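Local coordinates for fatty acid amide hydrolase (Candida albicans, PDB 6KVR), which probably hydrolyses monocarboxylic acid amides to the carboxylate and ammonium, as an enzyme of the amidase signature family, at residues Glu97-Ser100 against Val101-Phe104; Ser212-Asn215 against Phe216-Leu219; Glu307-Met310 against Lys311-Asn315. All coordinates share one frame; numbering follows the deposited sequence.

Interaction 1: Glu97-Ser100 against Val101-Phe104; sequences ELSS and VEVF
Ser-99 and Glu-102 form a capping box at the start of helix 100-118. Ser-99 is the N-cap. Its OG accepts the backbone N-H of Glu-102 at 2.9 Å, and the bond is nearly straight (167°). With chi1 at 81°, OG stands between the backbone N and the carbonyl carbon of Ser-99, facing the first turn. The return bond comes from the Glu-102 side chain, which runs extended beyond CG and reaches back over the N-cap residue. Glu-102 OE2 accepts from Ser-99 N at 3.0 Å, on the anti side of the carboxylate and 15° out of its plane.

The carboxylate also lies against Leu-98. Leu-98 CD2 is 3.4 Å from Glu-102 OE2, and the two side chains cross at about a right angle. The other methyl, Leu-98 CD1, touches Val-103 CG2 at 3.8 Å. This apolar contact, between the residue before the N-cap and the first turn, is a hydrophobic staple beside the capping box. The helical bonds start here as well. Val-103 N binds Ser-99 O at 3.3 Å, and Phe-104 N binds Ser-100 O at 2.8 Å.

Asp-137 of helix 126-143 accepts from the N-H groups of Ser-100 and Val-101. Leu-98 also packs on Leu-89 of helix 86-94.

Asp-137 and the Ser-99 hydroxyl thus satisfy the N-H groups of Ser-100, Val-101 and Glu-102. Two carboxylates, Asp-137 and Glu-102, lie at the positive end of the helix dipole, which would be expected to favour their ionised forms.

Interaction 2: Ser212-Asn215 against Phe216-Leu219; sequences SANN and FTGL
Asn-214 meets Phe-216 and Thr-217 through its side-chain oxygen, and this is the tight part of the contact. OD1 accepts two backbone N-H groups. Phe-216 N is 2.7 Å from Asn-214 OD1, in a bent bond (139°). Thr-217 N is 2.9 Å from Asn-214 OD1, and this bond is much straighter (166°). Both donors are tilted somewhat from the carbonyl plane of the amide. A chi1 of 68° folds the Asn-214 side chain toward the bend, where it meets them. The other end of the amide is held too. Asn-214 ND2 donates to Ser-212 O at 3.1 Å, so bonds at both ends fix which way the amide is flipped. OD1 also lies at the edge of the Phe-216 ring, near its plane. That ring is buried, stacked on His-169 and edge-to-face with Tyr-34.

The bond from Phe-216 N to Asn-214 OD1 makes an Asx turn. It sits at the bend of a loop between strands 199-201 and 221-222, where the chain reverses direction. The Asn-214 side chain is about 8 Å from that of Leu-207, a predicted substrate-binding residue.

The looser side is where the two arms run back beside each other. Asn-214 N reaches Gly-218 O at 3.3 Å, and the bond from Gly-218 N to Asn-214 O is weak. At the backbone angles of Gly-218 a CB would jam against the Thr-217 carbonyl oxygen, and glycine has none. Further along, Ala-213 CB and Leu-219 CD2 touch at 3.7 Å. Asn-215, Thr-217 and Gly-218 are partly exposed, but Asn-215 ND2 donates to Glu-413 OE1 and to Pro-414 O. Arg-35 of helix 20-40 grips the carbonyls of Asn-215 and Phe-216.

Interaction 3: Glu307-Met310 against Lys311-Asn315; sequences ELWM and KAYIN
Trp-309 and Tyr-313 lie side by side on helix 303-317, pointing the same way. Both have CG anti to the backbone N (chi1 -167° and -176°), which sends the two rings off the same face of the helix. Their planes are only 19° apart. The rings are slid so far that they barely overlap, with the Tyr-313 centroid 5.0 Å from that of the six-membered Trp-309 ring. The contact is made at the rim, where Trp-309 CH2 is 3.7 Å from Tyr-313 CD2. Tyr-313 CB lies over one face of the indole, offset toward its rim. Selenomethionine Met-310 places its selenium at the indole edge, in plane.

The Glu-307 and Lys-311 side chains cross at a slant on another face of the helix. Glu-307 OE1 and Lys-311 NZ are 3.8 Å apart, a long salt bridge. Glu-307 OE2 has a stronger partner, the indole N-H of Trp-331. Beneath these side chains the backbone keeps its helical bonds, such as Tyr-313 N to Trp-309 O at 2.8 Å, with a wider pi-type turn at 312-315.

Trp-309 is buried against Ile-248 and Val-250 of strand 248-253 and Pro-298 of strand 295-300, in the central sheet. Tyr-313 OH bonds to Thr-186 and to Ser-278 N. Both rings touch helix 185-192, Trp-309 through Leu-190 and Tyr-313 through Ile-189.

All three contacts are local, and none touches another. Interaction 3 is the buried one. It lies within helix 303-317, on the side that packs against the central sheet, and its side-chain contacts are largely aromatic and apolar. Interaction 1 is partly buried and farthest from the centre of the chain, about 27 Å away. It caps a helix, and side-chain oxygens do the work. Interaction 2 is also partly buried but nearer the centre, about 16 Å from it. It too uses a side-chain oxygen to bind backbone N-H groups, but in a loop bend with no regular helix or strand. Interactions 2 and 3 lie on opposite sides of the chain's centre. The three contacts share no helix or strand.

Interaction 1: Glu97-Ser100 against Val101-Phe104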
ATOM      1  N   GLU A  97     -13.944 -38.372  12.605  1.00 48.25           N
ATOM      2  CA  GLU A  97     -14.940 -38.444  13.665  1.00 46.37           C
ATOM      3  C   GLU A  97     -16.283 -37.860  13.236  1.00 46.04           C
ATOM      4  O   GLU A  97     -17.329 -38.344  13.683  1.00 48.50           O
ATOM      5  CB  GLU A  97     -14.411 -37.740  14.912  1.00 43.99           C
ATOM      6  CG  GLU A  97     -13.031 -38.240  15.298  1.00 46.09           C
ATOM      7  CD  GLU A  97     -12.518 -37.633  16.590  1.00 57.46           C
ATOM      8  OE1 GLU A  97     -13.327 -37.004  17.308  1.00 64.33           O
ATOM      9  OE2 GLU A  97     -11.315 -37.804  16.898  1.00 56.94           O
ATOM     10  N   LEU A  98     -16.287 -36.851  12.367  1.00 45.78           N
ATOM     11  CA  LEU A  98     -17.531 -36.301  11.841  1.00 42.16           C
ATOM     12  C   LEU A  98     -17.521 -36.269  10.318  1.00 38.83           C
ATOM     13  O   LEU A  98     -16.503 -35.948   9.693  1.00 40.67           O
ATOM     14  CB  LEU A  98     -17.799 -34.881  12.349  1.00 40.94           C
ATOM     15  CG  LEU A  98     -17.918 -34.637  13.843  1.00 45.05           C
ATOM     16  CD1 LEU A  98     -17.688 -33.167  14.131  1.00 45.43           C
ATOM     17  CD2 LEU A  98     -19.303 -35.085  14.315  1.00 42.43           C
ATOM     18  N   SER A  99     -18.665 -36.585   9.725  1.00 37.06           N
ATOM     19  CA  SER A  99     -18.816 -36.379   8.302  1.00 36.60           C
ATOM     20  C   SER A  99     -19.022 -34.893   8.019  1.00 38.13           C
ATOM     21  O   SER A  99     -19.445 -34.119   8.882  1.00 35.63           O
ATOM     22  CB  SER A  99     -19.986 -37.203   7.762  1.00 37.51           C
ATOM     23  OG  SER A  99     -21.227 -36.569   8.001  1.00 41.69           O
ATOM     24  N   SER A 100     -18.673 -34.483   6.803  1.00 37.38           N
ATOM     25  CA  SER A 100     -18.953 -33.105   6.419  1.00 39.09           C
ATOM     26  C   SER A 100     -20.448 -32.887   6.306  1.00 32.48           C
ATOM     27  O   SER A 100     -20.961 -31.833   6.701  1.00 34.21           O
ATOM     28  CB  SER A 100     -18.262 -32.758   5.100  1.00 34.00           C
ATOM     29  OG  SER A 100     -16.878 -32.651   5.300  1.00 39.82           O
ATOM     30  N   VAL A 101     -21.161 -33.893   5.798  1.00 36.13           N
ATOM     31  CA  VAL A 101     -22.604 -33.786   5.616  1.00 32.85           C
ATOM     32  C   VAL A 101     -23.299 -33.502   6.946  1.00 36.43           C
ATOM     33  O   VAL A 101     -24.111 -32.574   7.059  1.00 34.68           O
ATOM     34  CB  VAL A 101     -23.145 -35.064   4.959  1.00 34.83           C
ATOM     35  CG1 VAL A 101     -24.668 -35.095   5.044  1.00 27.42           C
ATOM     36  CG2 VAL A 101     -22.660 -35.150   3.507  1.00 35.52           C
ATOM     37  N   GLU A 102     -22.995 -34.294   7.975  1.00 35.43           N
ATOM     38  CA  GLU A 102     -23.654 -34.098   9.258  1.00 34.41           C
ATOM     39  C   GLU A 102     -23.300 -32.736   9.861  1.00 31.96           C
ATOM     40  O   GLU A 102     -24.165 -32.062  10.435  1.00 29.58           O
ATOM     41  CB  GLU A 102     -23.302 -35.271  10.175  1.00 32.19           C
ATOM     42  CG  GLU A 102     -22.205 -35.047  11.176  1.00 39.08           C
ATOM     43  CD  GLU A 102     -21.898 -36.311  11.975  1.00 49.20           C
ATOM     44  OE1 GLU A 102     -22.791 -36.801  12.714  1.00 43.72           O
ATOM     45  OE2 GLU A 102     -20.767 -36.826  11.837  1.00 48.15           O
ATOM     46  N   VAL A 103     -22.054 -32.284   9.689  1.00 32.62           N
ATOM     47  CA  VAL A 103     -21.680 -30.965  10.189  1.00 28.44           C
ATOM     48  C   VAL A 103     -22.436 -29.875   9.436  1.00 30.02           C
ATOM     49  O   VAL A 103     -22.899 -28.897  10.035  1.00 28.92           O
ATOM     50  CB  VAL A 103     -20.157 -30.777  10.105  1.00 35.53           C
ATOM     51  CG1 VAL A 103     -19.783 -29.292  10.220  1.00 33.54           C
ATOM     52  CG2 VAL A 103     -19.479 -31.591  11.199  1.00 36.92           C
ATOM     53  N   PHE A 104     -22.622 -30.051   8.124  1.00 31.91           N
ATOM     54  CA  PHE A 104     -23.356 -29.063   7.340  1.00 30.98           C
ATOM     55  C   PHE A 104     -24.820 -28.974   7.757  1.00 29.50           C
ATOM     56  O   PHE A 104     -25.373 -27.873   7.878  1.00 29.24           O
ATOM     57  CB  PHE A 104     -23.264 -29.398   5.856  1.00 33.23           C
ATOM     58  CG  PHE A 104     -24.090 -28.490   4.999  1.00 31.10           C
ATOM     59  CD1 PHE A 104     -23.673 -27.193   4.746  1.00 26.85           C
ATOM     60  CD2 PHE A 104     -25.300 -28.916   4.489  1.00 28.45           C
ATOM     61  CE1 PHE A 104     -24.440 -26.362   3.970  1.00 31.08           C
ATOM     62  CE2 PHE A 104     -26.070 -28.088   3.716  1.00 30.10           C
ATOM     63  CZ  PHE A 104     -25.651 -26.807   3.458  1.00 27.69           C
TER

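Interaction 2: Ser212-Asn215 against Phe216-Leu219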
ATOM      1  N   SER A 212     -28.636  -2.009   8.571  1.00 27.16           N
ATOM      2  CA  SER A 212     -28.939  -2.947   7.494  1.00 27.74           C
ATOM      3  C   SER A 212     -30.006  -2.523   6.478  1.00 29.17           C
ATOM      4  O   SER A 212     -30.202  -3.255   5.492  1.00 27.54           O
ATOM      5  CB  SER A 212     -29.368  -4.303   8.087  1.00 25.50           C
ATOM      6  OG  SER A 212     -30.205  -4.133   9.218  1.00 23.74           O
ATOM      7  N   ALA A 213     -30.692  -1.389   6.655  1.00 23.40           N
ATOM      8  CA  ALA A 213     -31.865  -1.114   5.818  1.00 22.89           C
ATOM      9  C   ALA A 213     -31.514  -1.180   4.338  1.00 22.83           C
ATOM     10  O   ALA A 213     -30.567  -0.540   3.882  1.00 22.85           O
ATOM     11  CB  ALA A 213     -32.471   0.254   6.147  1.00 23.51           C
ATOM     12  N   ASN A 214     -32.278  -1.978   3.596  1.00 27.14           N
ATOM     13  CA  ASN A 214     -32.140  -2.066   2.148  1.00 26.90           C
ATOM     14  C   ASN A 214     -33.512  -2.352   1.538  1.00 31.96           C
ATOM     15  O   ASN A 214     -34.451  -2.760   2.230  1.00 26.04           O
ATOM     16  CB  ASN A 214     -31.136  -3.153   1.758  1.00 25.00           C
ATOM     17  CG  ASN A 214     -31.650  -4.549   2.072  1.00 30.11           C
ATOM     18  OD1 ASN A 214     -32.407  -5.132   1.291  1.00 30.35           O
ATOM     19  ND2 ASN A 214     -31.239  -5.092   3.217  1.00 28.51           N
ATOM     20  N   ASN A 215     -33.611  -2.151   0.224  1.00 27.11           N
ATOM     21  CA  ASN A 215     -34.872  -2.304  -0.489  1.00 28.45           C
ATOM     22  C   ASN A 215     -35.162  -3.734  -0.923  1.00 30.67           C
ATOM     23  O   ASN A 215     -36.183  -3.961  -1.573  1.00 31.33           O
ATOM     24  CB  ASN A 215     -34.900  -1.390  -1.718  1.00 26.87           C
ATOM     25  CG  ASN A 215     -35.263   0.035  -1.356  1.00 31.19           C
ATOM     26  OD1 ASN A 215     -36.205   0.267  -0.596  1.00 30.83           O
ATOM     27  ND2 ASN A 215     -34.508   0.995  -1.874  1.00 26.73           N
ATOM     28  N   PHE A 216     -34.296  -4.699  -0.611  1.00 28.13           N
ATOM     29  CA  PHE A 216     -34.585  -6.086  -0.975  1.00 30.61           C
ATOM     30  C   PHE A 216     -35.320  -6.802   0.158  1.00 30.89           C
ATOM     31  O   PHE A 216     -36.427  -7.304  -0.035  1.00 33.08           O
ATOM     32  CB  PHE A 216     -33.300  -6.856  -1.306  1.00 27.14           C
ATOM     33  CG  PHE A 216     -32.561  -6.381  -2.527  1.00 26.53           C
ATOM     34  CD1 PHE A 216     -31.717  -5.281  -2.466  1.00 29.32           C
ATOM     35  CD2 PHE A 216     -32.627  -7.098  -3.714  1.00 30.69           C
ATOM     36  CE1 PHE A 216     -30.991  -4.872  -3.590  1.00 26.56           C
ATOM     37  CE2 PHE A 216     -31.900  -6.694  -4.832  1.00 28.66           C
ATOM     38  CZ  PHE A 216     -31.083  -5.585  -4.765  1.00 25.67           C
ATOM     39  N   THR A 217     -34.716  -6.838   1.344  1.00 29.32           N
ATOM     40  CA  THR A 217     -35.212  -7.615   2.475  1.00 31.83           C
ATOM     41  C   THR A 217     -35.534  -6.790   3.715  1.00 32.61           C
ATOM     42  O   THR A 217     -35.926  -7.377   4.730  1.00 33.07           O
ATOM     43  CB  THR A 217     -34.177  -8.676   2.878  1.00 36.35           C
ATOM     44  OG1 THR A 217     -32.936  -8.022   3.217  1.00 29.20           O
ATOM     45  CG2 THR A 217     -33.943  -9.657   1.729  1.00 36.44           C
ATOM     46  N   GLY A 218     -35.332  -5.467   3.690  1.00 29.81           N
ATOM     47  CA  GLY A 218     -35.682  -4.642   4.848  1.00 32.18           C
ATOM     48  C   GLY A 218     -34.577  -4.611   5.891  1.00 33.32           C
ATOM     49  O   GLY A 218     -33.412  -4.366   5.566  1.00 37.27           O
ATOM     50  N   LEU A 219     -34.934  -4.856   7.151  1.00 29.97           N
ATOM     51  CA  LEU A 219     -34.010  -4.736   8.273  1.00 30.72           C
ATOM     52  C   LEU A 219     -33.584  -6.100   8.799  1.00 26.61           C
ATOM     53  O   LEU A 219     -34.369  -7.053   8.825  1.00 29.66           O
ATOM     54  CB  LEU A 219     -34.638  -3.945   9.428  1.00 26.62           C
ATOM     55  CG  LEU A 219     -35.204  -2.566   9.137  1.00 32.26           C
ATOM     56  CD1 LEU A 219     -36.144  -2.102  10.267  1.00 34.40           C
ATOM     57  CD2 LEU A 219     -34.061  -1.567   8.896  1.00 27.77           C
TER

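Interaction 3: Glu307-Met310 against Lys311-Asn315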
ATOM      1  N   GLU A 307      -8.005 -16.810  14.048  1.00 32.35           N
ATOM      2  CA  GLU A 307      -6.603 -17.118  13.772  1.00 31.74           C
ATOM      3  C   GLU A 307      -6.476 -18.197  12.702  1.00 32.35           C
ATOM      4  O   GLU A 307      -5.643 -18.089  11.791  1.00 31.02           O
ATOM      5  CB  GLU A 307      -5.897 -17.537  15.065  1.00 35.51           C
ATOM      6  CG  GLU A 307      -4.403 -17.265  15.118  1.00 38.59           C
ATOM      7  CD  GLU A 307      -3.580 -18.405  14.526  1.00 49.00           C
ATOM      8  OE1 GLU A 307      -3.979 -19.581  14.721  1.00 55.03           O
ATOM      9  OE2 GLU A 307      -2.508 -18.137  13.921  1.00 49.92           O
ATOM     10  N   LEU A 308      -7.303 -19.244  12.792  1.00 30.58           N
ATOM     11  CA  LEU A 308      -7.295 -20.297  11.782  1.00 32.18           C
ATOM     12  C   LEU A 308      -7.507 -19.721  10.390  1.00 32.78           C
ATOM     13  O   LEU A 308      -6.837 -20.115   9.428  1.00 31.45           O
ATOM     14  CB  LEU A 308      -8.388 -21.325  12.094  1.00 31.28           C
ATOM     15  CG  LEU A 308      -8.665 -22.348  10.983  1.00 34.84           C
ATOM     16  CD1 LEU A 308      -7.471 -23.269  10.802  1.00 39.74           C
ATOM     17  CD2 LEU A 308      -9.939 -23.154  11.193  1.00 31.21           C
ATOM     18  N   TRP A 309      -8.465 -18.796  10.270  1.00 29.89           N
ATOM     19  CA  TRP A 309      -8.865 -18.267   8.972  1.00 28.44           C
ATOM     20  C   TRP A 309      -7.744 -17.431   8.355  1.00 25.72           C
ATOM     21  O   TRP A 309      -7.359 -17.648   7.205  1.00 25.96           O
ATOM     22  CB  TRP A 309     -10.149 -17.453   9.150  1.00 24.77           C
ATOM     23  CG  TRP A 309     -10.870 -17.096   7.908  1.00 24.72           C
ATOM     24  CD1 TRP A 309     -11.911 -17.761   7.350  1.00 26.76           C
ATOM     25  CD2 TRP A 309     -10.625 -15.960   7.071  1.00 26.30           C
ATOM     26  NE1 TRP A 309     -12.329 -17.127   6.207  1.00 28.22           N
ATOM     27  CE2 TRP A 309     -11.555 -16.015   6.011  1.00 25.83           C
ATOM     28  CE3 TRP A 309      -9.693 -14.918   7.101  1.00 23.32           C
ATOM     29  CZ2 TRP A 309     -11.596 -15.062   4.996  1.00 21.80           C
ATOM     30  CZ3 TRP A 309      -9.736 -13.962   6.093  1.00 27.60           C
ATOM     31  CH2 TRP A 309     -10.689 -14.039   5.056  1.00 27.31           C
HETATM   32  N   MSE A 310      -7.177 -16.503   9.116  1.00 26.78           N
HETATM   33  CA  MSE A 310      -6.061 -15.710   8.632  1.00 26.64           C
HETATM   34  C   MSE A 310      -4.901 -16.596   8.186  1.00 30.11           C
HETATM   35  O   MSE A 310      -4.389 -16.449   7.069  1.00 31.48           O
HETATM   36  CB  MSE A 310      -5.594 -14.730   9.716  1.00 30.85           C
HETATM   37  CG  MSE A 310      -6.677 -13.754  10.171  1.00 29.00           C
HETATM   38 SE   MSE A 310      -7.181 -12.498   8.734  1.00 40.55          SE
HETATM   39  CE  MSE A 310      -5.600 -11.292   8.846  1.00 29.18           C
ATOM     40  N   LYS A 311      -4.494 -17.519   9.065  1.00 32.36           N
ATOM     41  CA  LYS A 311      -3.343 -18.371   8.778  1.00 28.49           C
ATOM     42  C   LYS A 311      -3.565 -19.186   7.515  1.00 28.30           C
ATOM     43  O   LYS A 311      -2.685 -19.251   6.649  1.00 28.53           O
ATOM     44  CB  LYS A 311      -3.052 -19.301   9.959  1.00 32.81           C
ATOM     45  CG  LYS A 311      -1.816 -20.198   9.767  1.00 32.66           C
ATOM     46  CD  LYS A 311      -1.657 -21.117  10.969  1.00 45.93           C
ATOM     47  CE  LYS A 311      -2.725 -22.206  10.963  1.00 52.42           C
ATOM     48  NZ  LYS A 311      -3.372 -22.408  12.310  1.00 59.38           N
ATOM     49  N   ALA A 312      -4.744 -19.810   7.387  1.00 27.66           N
ATOM     50  CA  ALA A 312      -5.027 -20.616   6.201  1.00 26.57           C
ATOM     51  C   ALA A 312      -5.114 -19.744   4.949  1.00 30.20           C
ATOM     52  O   ALA A 312      -4.522 -20.068   3.909  1.00 25.16           O
ATOM     53  CB  ALA A 312      -6.322 -21.405   6.398  1.00 27.72           C
ATOM     54  N   TYR A 313      -5.861 -18.637   5.032  1.00 26.95           N
ATOM     55  CA  TYR A 313      -6.061 -17.771   3.875  1.00 23.86           C
ATOM     56  C   TYR A 313      -4.727 -17.313   3.305  1.00 24.96           C
ATOM     57  O   TYR A 313      -4.475 -17.453   2.108  1.00 23.91           O
ATOM     58  CB  TYR A 313      -6.920 -16.562   4.264  1.00 22.13           C
ATOM     59  CG  TYR A 313      -7.284 -15.628   3.112  1.00 27.09           C
ATOM     60  CD1 TYR A 313      -6.378 -14.673   2.640  1.00 24.56           C
ATOM     61  CD2 TYR A 313      -8.534 -15.700   2.501  1.00 25.14           C
ATOM     62  CE1 TYR A 313      -6.710 -13.821   1.607  1.00 22.85           C
ATOM     63  CE2 TYR A 313      -8.869 -14.860   1.464  1.00 25.59           C
ATOM     64  CZ  TYR A 313      -7.953 -13.918   1.019  1.00 25.50           C
ATOM     65  OH  TYR A 313      -8.295 -13.071  -0.013  1.00 25.95           O
ATOM     66  N   ILE A 314      -3.852 -16.781   4.159  1.00 23.77           N
ATOM     67  CA  ILE A 314      -2.625 -16.157   3.686  1.00 25.03           C
ATOM     68  C   ILE A 314      -1.579 -17.208   3.322  1.00 30.94           C
ATOM     69  O   ILE A 314      -1.058 -17.215   2.200  1.00 31.20           O
ATOM     70  CB  ILE A 314      -2.101 -15.176   4.749  1.00 26.69           C
ATOM     71  CG1 ILE A 314      -3.027 -13.962   4.857  1.00 24.49           C
ATOM     72  CG2 ILE A 314      -0.634 -14.793   4.468  1.00 21.98           C
ATOM     73  CD1 ILE A 314      -2.836 -13.157   6.135  1.00 26.87           C
ATOM     74  N   ASN A 315      -1.258 -18.112   4.256  1.00 26.78           N
ATOM     75  CA  ASN A 315      -0.125 -19.010   4.049  1.00 29.76           C
ATOM     76  C   ASN A 315      -0.450 -20.128   3.064  1.00 28.86           C
ATOM     77  O   ASN A 315       0.447 -20.605   2.365  1.00 36.29           O
ATOM     78  CB  ASN A 315       0.355 -19.582   5.392  1.00 27.14           C
ATOM     79  CG  ASN A 315       1.066 -18.544   6.247  1.00 30.15           C
ATOM     80  OD1 ASN A 315       1.413 -17.452   5.775  1.00 31.96           O
ATOM     81  ND2 ASN A 315       1.300 -18.881   7.515  1.00 29.47           N
TER